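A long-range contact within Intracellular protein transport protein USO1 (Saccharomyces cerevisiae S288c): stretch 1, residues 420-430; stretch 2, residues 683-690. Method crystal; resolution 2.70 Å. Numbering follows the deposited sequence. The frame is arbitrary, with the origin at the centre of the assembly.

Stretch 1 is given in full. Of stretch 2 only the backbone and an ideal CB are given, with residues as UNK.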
# COMPACT_ATOMS: atom_id res chain seq x y z
N THR A 420 -3.43 0.99 15.81
CA THR A 420 -2.05 0.56 15.48
C THR A 420 -1.23 1.79 15.04
O THR A 420 -1.73 2.86 14.64
CB THR A 420 -2.03 -0.53 14.41
OG1 THR A 420 -2.53 0.11 13.23
CG2 THR A 420 -2.85 -1.74 14.81
N PHE A 421 0.06 1.64 15.12
CA PHE A 421 0.98 2.70 14.70
C PHE A 421 0.68 3.03 13.25
O PHE A 421 0.60 4.22 12.97
CB PHE A 421 2.43 2.27 14.94
CG PHE A 421 3.47 3.30 14.57
CD1 PHE A 421 3.57 4.49 15.29
CD2 PHE A 421 4.26 3.13 13.45
CE1 PHE A 421 4.50 5.46 14.94
CE2 PHE A 421 5.19 4.09 13.09
CZ PHE A 421 5.35 5.23 13.86
N ASP A 422 0.48 2.03 12.40
CA ASP A 422 0.17 2.16 10.95
C ASP A 422 -1.02 3.11 10.72
O ASP A 422 -0.86 4.02 9.90
CB ASP A 422 0.00 0.78 10.31
CG ASP A 422 1.33 0.10 9.99
OD1 ASP A 422 2.42 0.70 10.29
OD2 ASP A 422 1.28 -1.00 9.43
N THR A 423 -2.13 2.93 11.44
CA THR A 423 -3.30 3.85 11.39
C THR A 423 -2.81 5.26 11.70
O THR A 423 -3.01 6.17 10.89
CB THR A 423 -4.43 3.39 12.31
OG1 THR A 423 -5.09 2.24 11.81
CG2 THR A 423 -5.51 4.42 12.54
N ARG A 424 -2.13 5.45 12.81
CA ARG A 424 -1.57 6.77 13.22
C ARG A 424 -0.70 7.36 12.12
O ARG A 424 -0.73 8.58 11.89
CB ARG A 424 -0.81 6.63 14.54
CG ARG A 424 -1.74 6.29 15.70
CD ARG A 424 -1.01 6.09 16.99
NE ARG A 424 -0.61 7.39 17.47
CZ ARG A 424 0.34 7.62 18.38
NH1 ARG A 424 1.00 6.62 18.94
NH2 ARG A 424 0.58 8.86 18.76
N VAL A 425 0.09 6.60 11.41
CA VAL A 425 0.94 7.30 10.39
C VAL A 425 0.10 7.54 9.13
O VAL A 425 0.21 8.61 8.58
CB VAL A 425 2.29 6.61 10.13
CG1 VAL A 425 2.49 5.41 11.01
CG2 VAL A 425 2.57 6.33 8.69
N ALA A 426 -0.84 6.67 8.81
CA ALA A 426 -1.83 6.88 7.73
C ALA A 426 -2.59 8.20 8.00
O ALA A 426 -2.78 9.02 7.02
CB ALA A 426 -2.74 5.67 7.67
N CYS A 427 -3.04 8.40 9.27
CA CYS A 427 -3.71 9.67 9.66
C CYS A 427 -2.79 10.86 9.30
O CYS A 427 -3.23 11.84 8.70
CB CYS A 427 -4.04 9.66 11.14
SG CYS A 427 -5.52 8.67 11.49
N SER A 428 -1.52 10.75 9.62
CA SER A 428 -0.52 11.80 9.37
C SER A 428 -0.41 12.04 7.85
O SER A 428 -0.41 13.14 7.44
CB SER A 428 0.81 11.42 9.98
OG SER A 428 1.88 12.17 9.45
N ARG A 429 -0.34 10.99 7.07
CA ARG A 429 -0.22 11.09 5.59
C ARG A 429 -1.50 11.69 4.97
O ARG A 429 -1.35 12.47 4.02
CB ARG A 429 0.08 9.70 5.03
CG ARG A 429 1.42 9.16 5.53
CD ARG A 429 2.59 9.46 4.62
NE ARG A 429 2.28 8.72 3.42
CZ ARG A 429 2.71 7.49 3.13
NH1 ARG A 429 3.56 6.86 3.93
NH2 ARG A 429 2.31 6.92 2.00
N LEU A 430 -2.69 11.40 5.52
CA LEU A 430 -3.96 11.92 4.98
C LEU A 430 -4.03 13.42 5.26
O LEU A 430 -4.30 14.17 4.31
CB LEU A 430 -5.16 11.18 5.60
CG LEU A 430 -6.53 11.70 5.22
CD1 LEU A 430 -6.67 11.93 3.73
CD2 LEU A 430 -7.60 10.77 5.71
N UNK A 683 11.19 8.04 1.78
CA UNK A 683 10.26 9.17 2.03
C UNK A 683 8.98 8.63 2.69
O UNK A 683 8.41 9.37 3.55
CB UNK A 683 9.92 9.90 0.73
N UNK A 684 8.56 7.40 2.35
CA UNK A 684 7.26 6.82 2.77
C UNK A 684 7.38 5.34 3.18
O UNK A 684 6.38 4.62 3.07
CB UNK A 684 6.24 6.95 1.64
N UNK A 685 8.52 4.90 3.73
CA UNK A 685 8.68 3.54 4.29
C UNK A 685 8.84 3.61 5.82
O UNK A 685 9.74 2.93 6.37
CB UNK A 685 9.89 2.84 3.66
N UNK A 686 7.99 4.42 6.47
CA UNK A 686 7.85 4.54 7.96
C UNK A 686 6.59 3.75 8.38
O UNK A 686 6.33 3.60 9.60
CB UNK A 686 7.74 6.00 8.40
N UNK A 687 5.84 3.22 7.42
CA UNK A 687 4.74 2.26 7.67
C UNK A 687 5.36 0.90 7.97
O UNK A 687 6.44 0.61 7.38
CB UNK A 687 3.79 2.17 6.48
N UNK A 688 4.72 0.11 8.84
CA UNK A 688 5.12 -1.28 9.20
C UNK A 688 6.64 -1.29 9.41
O UNK A 688 7.38 -1.92 8.67
CB UNK A 688 4.71 -2.28 8.12
N UNK A 689 7.12 -0.53 10.41
CA UNK A 689 8.55 -0.45 10.74
C UNK A 689 8.99 -1.54 11.74
O UNK A 689 8.10 -2.15 12.34
CB UNK A 689 8.87 0.93 11.31
N UNK A 690 10.30 -1.67 11.99
CA UNK A 690 10.81 -2.64 12.99
C UNK A 690 10.45 -2.18 14.41
O UNK A 690 10.22 -0.98 14.61
CB UNK A 690 12.33 -2.80 12.86

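Stretch 1 is a helix from Phe-421 onward, and the face it turns to stretch 2 carries Phe-421, Asp-422, Val-425 and Arg-429: an aromatic ring, an acid, a small apolar patch and a cation. Stretch 2 passes along it as an irregular chain.

At position 683 the ideal CB has nothing of stretch 1 within 5.5 Å, so the helix sets no preference and a polar residue would do well. It is Glu-683, whose poorly ordered carboxylate leads away.

Position 684 is different. CA-to-CB points sideways, but the ideal CB lies 3.5 Å from Arg-429 NH1. A short acid would answer that charge, and a small polar residue could also fit. The residue is Asp-684, and OD1 forms a salt bridge with Arg-429 NH1 at 2.9 Å. The oxygen sits over one face of the guanidinium, well out of its plane, so the attraction is between charges, with no N-H aimed at it. Asp-684 is itself poorly ordered.

Position 685 points away into space free of stretch 1; many residues would serve, and Ser-685 makes no contact.

At 686 the ideal CB is 5.2 Å from Val-425 CG2, with the Phe-421 ring nearby. An aliphatic side chain of moderate length suits this apolar setting. Ile-686, with chi1 t, brings CG1 to 4.5 Å from Phe-421 CE2, while its carbonyl O meets the edge of that ring, 3.7 Å from CE2.

Position 687 comes closest to the helix by CA, 5.6 Å from the CA of Asp-422. Its ideal CB is 4.9 Å from Val-425 CG2 and 5.3 Å from Arg-429 NH1, which favours a medium-sized apolar chain, such as leucine or methionine. Leu-687 places CG 3.9 Å from Val-425 CG2, and its CD1 lies 3.4 Å from Arg-429 NH1.

At 688 phi/psi is 44/63, a left-handed conformation that glycine or asparagine adopts readily. The backbone N donates to Asp-422 OD1 at 2.8 Å, leaving OD2 3.9 Å from the ideal CB; a short donor is well placed to use it. In Thr-688, OG1 donates to Asp-422 OD2 at 2.7 Å, so both carboxylate oxygens are engaged by one residue.

Position 689 points toward the helix, its ideal CB 5.2 Å from Phe-421 CE2. With phi at -89°, a compact apolar residue, proline included, is reasonable. Pro-689 packs CG 3.9 Å from Phe-421 CE2.

Position 690 is out of reach and unconstrained by the helix; Glu-690 extends with chi1 and chi2 both t.

Stretch 2 683-690: EDSILTPE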
# COMPACT_ATOMS: atom_id res chain seq x y z
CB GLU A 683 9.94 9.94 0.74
CG GLU A 683 11.06 10.86 0.28
CD GLU A 683 12.41 10.19 0.02
OE1 GLU A 683 12.41 9.05 -0.50
OE2 GLU A 683 13.45 10.81 0.33
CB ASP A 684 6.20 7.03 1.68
CG ASP A 684 5.58 8.42 1.66
OD1 ASP A 684 5.23 8.93 2.75
OD2 ASP A 684 5.44 8.99 0.55
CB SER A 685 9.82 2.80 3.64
OG SER A 685 9.95 3.16 2.26
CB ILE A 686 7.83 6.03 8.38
CG1 ILE A 686 7.35 6.22 9.82
CG2 ILE A 686 7.02 6.87 7.39
CD1 ILE A 686 6.91 7.62 10.17
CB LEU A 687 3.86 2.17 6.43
CG LEU A 687 2.88 3.32 6.24
CD1 LEU A 687 2.75 3.65 4.77
CD2 LEU A 687 1.53 3.01 6.87
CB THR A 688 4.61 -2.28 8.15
OG1 THR A 688 3.26 -1.93 7.83
CG2 THR A 688 4.63 -3.72 8.61
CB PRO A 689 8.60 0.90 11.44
CG PRO A 689 7.33 0.88 12.27
CD PRO A 689 6.30 0.28 11.33
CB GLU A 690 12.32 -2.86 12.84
CG GLU A 690 12.73 -4.26 13.29
CD GLU A 690 14.21 -4.57 13.28
OE1 GLU A 690 14.56 -5.76 13.44
OE2 GLU A 690 15.02 -3.62 13.12
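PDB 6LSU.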